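PDB 6AQZ: gdp-l-fucose synthetase from Naegleria fowleri, which probably makes GDP-L-fucose from a GDP-4-keto-6-deoxymannose precursor by epimerisation and NADPH-dependent reduction, and binds NADP in a Rossmann-type domain. Local coordinates for residues A[42-47]-A[246-251]; A[223-228]-A[277-282]. All coordinates share one frame; numbering follows the deposited sequence.

Both contacts are buried and wholly apolar across their segments, but they belong to different parts of the chain. Contact 1 joins two helices, 35-46 and 240-253, within the nucleotide-binding domain, its centre about 14 Å from the centre of the chain. Contact 2 sets helix 272-283 against the short strand 225-228, farther out, its centre about 25 Å from that of the chain. No helix or strand is common to both, and their nearest atoms are about 17 Å apart. Contact 1 is aliphatic throughout, methyl against methyl; contact 2 turns on an aromatic ring met by an isoleucine CG2 methyl and the aliphatic root of a lysine whose NZ is hydrogen-bonded to another part of the chain.

Contact 1 of 2, residues A[42-47]-A[246-251]; sequences HIVKKE and MLLWTM
Leu248 holds CG anti to its carbonyl carbon (chi1 -71°), and a second torsion near anti (chi2 171°) carries CD1 out to meet Ile43, which, with chi1 -65° placing CG1 beside the backbone N, holds CG2 anti to that N and leads its longer branch away. Ile43 touches with its CG2 branch methyl and Leu248 with the end of one limb, CD1: Ile43 CG2 lies 3.5 Å from Leu248 CD1, and Ile43 CB is 4.0 Å from the same methyl. The two side chains lie alongside one another, each running the opposite way. Val44, one residue on, adds a looser touch, its CG2 standing 4.3 Å from Leu248 CD1, so a single leucine methyl meets both neighbours. The backbones stay well apart, with Val44 CA and Leu248 CA 8.7 Å from each other. Trp53 of strand 52-55 touches both Val44 and Leu248, and Ile43 also packs on Ala244 and Arg245, one turn earlier on helix 240-253. Farther round that helix, Thr250 OG1 donates to Met246 O at 2.9 Å, on the face of the carbonyl plane opposite to Thr250 N. With no hydrogen bond between the segments, the two helices meet here through dispersion and the burial of branched aliphatic groups.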
loop_
_atom_site.group_PDB
_atom_site.type_symbol
_atom_site.label_atom_id
_atom_site.label_comp_id
_atom_site.label_asym_id
_atom_site.label_seq_id
_atom_site.Cartn_x
_atom_site.Cartn_y
_atom_site.Cartn_z
ATOM N N HIS A 42 1.043 -13.026 29.765
ATOM C CA HIS A 42 0.292 -13.551 30.897
ATOM C C HIS A 42 -0.214 -14.972 30.622
ATOM O O HIS A 42 -0.087 -15.857 31.471
ATOM C CB HIS A 42 -0.850 -12.595 31.228
ATOM C CG HIS A 42 -1.784 -13.107 32.280
ATOM N ND1 HIS A 42 -3.071 -13.511 31.997
ATOM C CD2 HIS A 42 -1.616 -13.288 33.612
ATOM C CE1 HIS A 42 -3.655 -13.921 33.110
ATOM N NE2 HIS A 42 -2.794 -13.795 34.104
ATOM N N ILE A 43 -0.802 -15.211 29.446
ATOM C CA ILE A 43 -1.298 -16.548 29.132
ATOM C C ILE A 43 -0.144 -17.543 29.048
ATOM O O ILE A 43 -0.212 -18.643 29.610
ATOM C CB ILE A 43 -2.114 -16.520 27.829
ATOM C CG1 ILE A 43 -3.371 -15.675 28.025
ATOM C CG2 ILE A 43 -2.439 -17.957 27.356
ATOM C CD1 ILE A 43 -4.193 -16.130 29.210
ATOM N N VAL A 44 0.955 -17.153 28.390
ATOM C CA VAL A 44 2.105 -18.048 28.292
ATOM C C VAL A 44 2.558 -18.501 29.679
ATOM O O VAL A 44 2.871 -19.680 29.895
ATOM C CB VAL A 44 3.244 -17.368 27.508
ATOM C CG1 VAL A 44 4.598 -18.000 27.851
ATOM C CG2 VAL A 44 2.992 -17.462 26.001
ATOM N N LYS A 45 2.576 -17.581 30.643
ATOM C CA LYS A 45 3.003 -17.921 31.998
ATOM C C LYS A 45 1.926 -18.686 32.762
ATOM O O LYS A 45 2.229 -19.645 33.483
ATOM C CB LYS A 45 3.404 -16.653 32.755
ATOM N N LYS A 46 0.669 -18.273 32.630
ATOM C CA LYS A 46 -0.402 -18.950 33.345
ATOM C C LYS A 46 -0.519 -20.392 32.883
ATOM O O LYS A 46 -0.622 -21.314 33.696
ATOM C CB LYS A 46 -1.719 -18.211 33.119
ATOM C CG LYS A 46 -2.921 -18.891 33.738
ATOM C CD LYS A 46 -4.200 -18.176 33.346
ATOM C CE LYS A 46 -5.392 -18.823 34.023
ATOM N NZ LYS A 46 -6.658 -18.109 33.714
ATOM N N GLU A 47 -0.494 -20.608 31.574
ATOM C CA GLU A 47 -0.632 -21.948 31.024
ATOM C C GLU A 47 0.710 -22.659 30.848
ATOM O O GLU A 47 0.740 -23.779 30.337
ATOM C CB GLU A 47 -1.418 -21.863 29.708
ATOM C CG GLU A 47 -2.824 -21.321 29.947
ATOM C CD GLU A 47 -3.709 -21.295 28.711
ATOM O OE1 GLU A 47 -3.217 -21.524 27.586
ATOM O OE2 GLU A 47 -4.921 -21.046 28.880
ATOM N N MET A 246 -6.916 -16.775 21.835
ATOM C CA MET A 246 -7.275 -16.945 20.435
ATOM C C MET A 246 -6.054 -16.806 19.543
ATOM O O MET A 246 -5.893 -17.561 18.570
ATOM C CB MET A 246 -8.329 -15.914 20.045
ATOM C CG MET A 246 -9.540 -15.980 20.924
ATOM S SD MET A 246 -10.629 -14.564 20.755
ATOM C CE MET A 246 -11.582 -15.023 19.315
ATOM N N LEU A 247 -5.179 -15.854 19.862
ATOM C CA LEU A 247 -3.955 -15.711 19.080
ATOM C C LEU A 247 -3.074 -16.941 19.241
ATOM O O LEU A 247 -2.476 -17.418 18.269
ATOM C CB LEU A 247 -3.202 -14.438 19.486
ATOM C CG LEU A 247 -1.802 -14.120 18.944
ATOM C CD1 LEU A 247 -1.788 -13.983 17.392
ATOM C CD2 LEU A 247 -1.320 -12.831 19.548
ATOM N N LEU A 248 -2.959 -17.457 20.474
ATOM C CA LEU A 248 -2.122 -18.634 20.690
ATOM C C LEU A 248 -2.702 -19.871 20.002
ATOM O O LEU A 248 -1.956 -20.656 19.407
ATOM C CB LEU A 248 -1.912 -18.861 22.181
ATOM C CG LEU A 248 -0.976 -17.777 22.733
ATOM C CD1 LEU A 248 -0.908 -17.815 24.260
ATOM C CD2 LEU A 248 0.414 -17.832 22.106
ATOM N N TRP A 249 -4.020 -20.056 20.065
ATOM C CA TRP A 249 -4.638 -21.110 19.269
ATOM C C TRP A 249 -4.281 -20.964 17.786
ATOM O O TRP A 249 -3.959 -21.949 17.114
ATOM C CB TRP A 249 -6.156 -21.092 19.472
ATOM C CG TRP A 249 -6.863 -22.046 18.601
ATOM C CD1 TRP A 249 -7.222 -23.327 18.902
ATOM C CD2 TRP A 249 -7.296 -21.815 17.252
ATOM N NE1 TRP A 249 -7.850 -23.912 17.828
ATOM C CE2 TRP A 249 -7.915 -23.006 16.802
ATOM C CE3 TRP A 249 -7.221 -20.719 16.383
ATOM C CZ2 TRP A 249 -8.464 -23.131 15.524
ATOM C CZ3 TRP A 249 -7.760 -20.845 15.096
ATOM C CH2 TRP A 249 -8.367 -22.044 14.684
ATOM N N THR A 250 -4.317 -19.737 17.270
ATOM C CA THR A 250 -3.987 -19.489 15.867
ATOM C C THR A 250 -2.565 -19.940 15.542
ATOM O O THR A 250 -2.339 -20.636 14.556
ATOM C CB THR A 250 -4.200 -17.998 15.552
ATOM O OG1 THR A 250 -5.584 -17.662 15.720
ATOM C CG2 THR A 250 -3.776 -17.636 14.126
ATOM N N MET A 251 -1.599 -19.591 16.383
ATOM C CA MET A 251 -0.224 -20.040 16.176
ATOM C C MET A 251 -0.127 -21.559 16.206
ATOM O O MET A 251 0.728 -22.148 15.542
ATOM C CB MET A 251 0.688 -19.435 17.248
ATOM C CG MET A 251 2.138 -19.886 17.233
ATOM S SD MET A 251 3.089 -19.121 18.615
ATOM C CE MET A 251 2.420 -19.950 20.027
#

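Contact 2 of 2, residues A[223-228]-A[277-282]; sequences TDFVVF and QTIKDA
This is a buried helix-on-strand packing contact in which Phe225, at the start of strand 225-228, meets one turn of helix 272-283 through Ile279 and Lys280. The CA atoms of Phe225 and Lys280 are 8.2 Å apart, and the phenyl ring bridges the gap. Phe225 carries CG anti to its backbone N (chi1 -177°), which swings the ring out so that CZ and CD2 meet the helix residues. Ile279 CG2 approaches Phe225 CZ obliquely at 4.3 Å. Lys280 instead brings its CB to the ring edge, near the ring plane, 4.4 Å from Phe225 CD2. Only the root of this lysine takes part: the chain then runs out extended, and its NZ is hydrogen-bonded to the carbonyl oxygen of Gly287. Along the helix, Gln277 NE2 donates to Asp281 OD2 at 3.0 Å with an N-H...O angle of 150°, a polar link one turn long, on the syn side of OD2 but 30° out of the carboxylate plane. Cys215 of helix 207-221 touches both Phe225 and Ile279, and Phe285 touches both Phe225 and Lys280, extending the apolar cluster. The strand pairs in parallel with strand 289-292, to which helix 272-283 leads, so this helix packs against a two-stranded parallel sheet in a small alpha/beta unit, consistent with the C-terminal substrate-binding region of extended short-chain dehydrogenases.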
loop_
_atom_site.group_PDB
_atom_site.type_symbol
_atom_site.label_atom_id
_atom_site.label_comp_id
_atom_site.label_asym_id
_atom_site.label_seq_id
_atom_site.Cartn_x
_atom_site.Cartn_y
_atom_site.Cartn_z
ATOM N N THR A 223 -16.239 14.404 41.274
ATOM C CA THR A 223 -16.945 14.954 40.131
ATOM C C THR A 223 -17.946 13.948 39.579
ATOM O O THR A 223 -18.219 12.902 40.173
ATOM C CB THR A 223 -15.940 15.380 39.067
ATOM O OG1 THR A 223 -15.349 14.221 38.466
ATOM C CG2 THR A 223 -14.847 16.213 39.700
ATOM N N ASP A 224 -18.545 14.300 38.454
ATOM C CA ASP A 224 -19.431 13.410 37.731
ATOM C C ASP A 224 -18.624 12.604 36.724
ATOM O O ASP A 224 -17.597 13.062 36.213
ATOM C CB ASP A 224 -20.536 14.188 37.017
ATOM C CG ASP A 224 -21.600 14.704 37.969
ATOM O OD1 ASP A 224 -21.483 14.483 39.200
ATOM O OD2 ASP A 224 -22.560 15.334 37.480
ATOM N N PHE A 225 -19.062 11.365 36.505
ATOM C CA PHE A 225 -18.521 10.490 35.470
ATOM C C PHE A 225 -19.197 10.859 34.152
ATOM O O PHE A 225 -20.405 10.648 33.991
ATOM C CB PHE A 225 -18.789 9.036 35.853
ATOM C CG PHE A 225 -18.210 8.014 34.901
ATOM C CD1 PHE A 225 -17.172 8.331 34.050
ATOM C CD2 PHE A 225 -18.743 6.729 34.848
ATOM C CE1 PHE A 225 -16.669 7.385 33.182
ATOM C CE2 PHE A 225 -18.248 5.785 33.983
ATOM C CZ PHE A 225 -17.208 6.113 33.149
ATOM N N VAL A 226 -18.440 11.442 33.223
ATOM C CA VAL A 226 -18.997 11.993 31.985
ATOM C C VAL A 226 -18.609 11.106 30.813
ATOM O O VAL A 226 -17.418 10.875 30.571
ATOM C CB VAL A 226 -18.529 13.434 31.740
ATOM C CG1 VAL A 226 -19.171 13.977 30.469
ATOM C CG2 VAL A 226 -18.828 14.329 32.974
ATOM N N VAL A 227 -19.608 10.644 30.063
ATOM C CA VAL A 227 -19.415 9.828 28.865
ATOM C C VAL A 227 -19.798 10.661 27.648
ATOM O O VAL A 227 -20.898 11.226 27.601
ATOM C CB VAL A 227 -20.269 8.547 28.920
ATOM C CG1 VAL A 227 -19.939 7.609 27.770
ATOM C CG2 VAL A 227 -20.128 7.854 30.279
ATOM N N PHE A 228 -18.926 10.699 26.643
ATOM C CA PHE A 228 -19.263 11.451 25.440
ATOM C C PHE A 228 -20.331 10.701 24.657
ATOM O O PHE A 228 -20.413 9.470 24.706
ATOM C CB PHE A 228 -18.033 11.675 24.560
ATOM C CG PHE A 228 -17.024 12.616 25.152
ATOM C CD1 PHE A 228 -17.399 13.539 26.114
ATOM C CD2 PHE A 228 -15.701 12.577 24.748
ATOM C CE1 PHE A 228 -16.473 14.400 26.663
ATOM C CE2 PHE A 228 -14.772 13.441 25.292
ATOM C CZ PHE A 228 -15.158 14.352 26.250
ATOM N N GLN A 277 -21.630 1.770 32.468
ATOM C CA GLN A 277 -22.257 1.300 33.703
ATOM C C GLN A 277 -21.441 0.186 34.355
ATOM O O GLN A 277 -21.254 0.173 35.580
ATOM C CB GLN A 277 -23.679 0.816 33.430
ATOM C CG GLN A 277 -24.422 0.385 34.668
ATOM C CD GLN A 277 -24.642 1.537 35.626
ATOM O OE1 GLN A 277 -24.769 2.682 35.206
ATOM N NE2 GLN A 277 -24.689 1.241 36.919
ATOM N N THR A 278 -20.945 -0.754 33.545
ATOM C CA THR A 278 -20.122 -1.832 34.080
ATOM C C THR A 278 -18.860 -1.279 34.707
ATOM O O THR A 278 -18.413 -1.754 35.756
ATOM C CB THR A 278 -19.755 -2.805 32.961
ATOM O OG1 THR A 278 -20.924 -3.111 32.208
ATOM C CG2 THR A 278 -19.152 -4.086 33.521
ATOM N N ILE A 279 -18.267 -0.274 34.062
ATOM C CA ILE A 279 -17.102 0.397 34.614
ATOM C C ILE A 279 -17.482 1.115 35.891
ATOM O O ILE A 279 -16.766 1.047 36.896
ATOM C CB ILE A 279 -16.514 1.365 33.576
ATOM C CG1 ILE A 279 -15.898 0.577 32.409
ATOM C CG2 ILE A 279 -15.531 2.330 34.240
ATOM C CD1 ILE A 279 -15.404 1.459 31.272
ATOM N N LYS A 280 -18.632 1.791 35.873
ATOM C CA LYS A 280 -19.105 2.483 37.060
ATOM C C LYS A 280 -19.220 1.510 38.229
ATOM O O LYS A 280 -18.639 1.739 39.296
ATOM C CB LYS A 280 -20.445 3.164 36.767
ATOM C CG LYS A 280 -21.062 3.799 38.001
ATOM C CD LYS A 280 -22.435 4.405 37.750
ATOM C CE LYS A 280 -23.116 4.659 39.091
ATOM N NZ LYS A 280 -24.143 5.721 39.008
ATOM N N ASP A 281 -19.899 0.374 38.016
ATOM C CA ASP A 281 -20.140 -0.569 39.101
ATOM C C ASP A 281 -18.922 -1.400 39.470
ATOM O O ASP A 281 -18.956 -2.067 40.511
ATOM C CB ASP A 281 -21.272 -1.529 38.729
ATOM C CG ASP A 281 -22.588 -0.832 38.532
ATOM O OD1 ASP A 281 -22.843 0.167 39.240
ATOM O OD2 ASP A 281 -23.366 -1.289 37.668
ATOM N N ALA A 282 -17.811 -1.284 38.740
ATOM C CA ALA A 282 -16.616 -2.044 39.086
ATOM C C ALA A 282 -15.655 -1.209 39.913
ATOM O O ALA A 282 -14.904 -1.757 40.724
ATOM C CB ALA A 282 -15.891 -2.539 37.829
#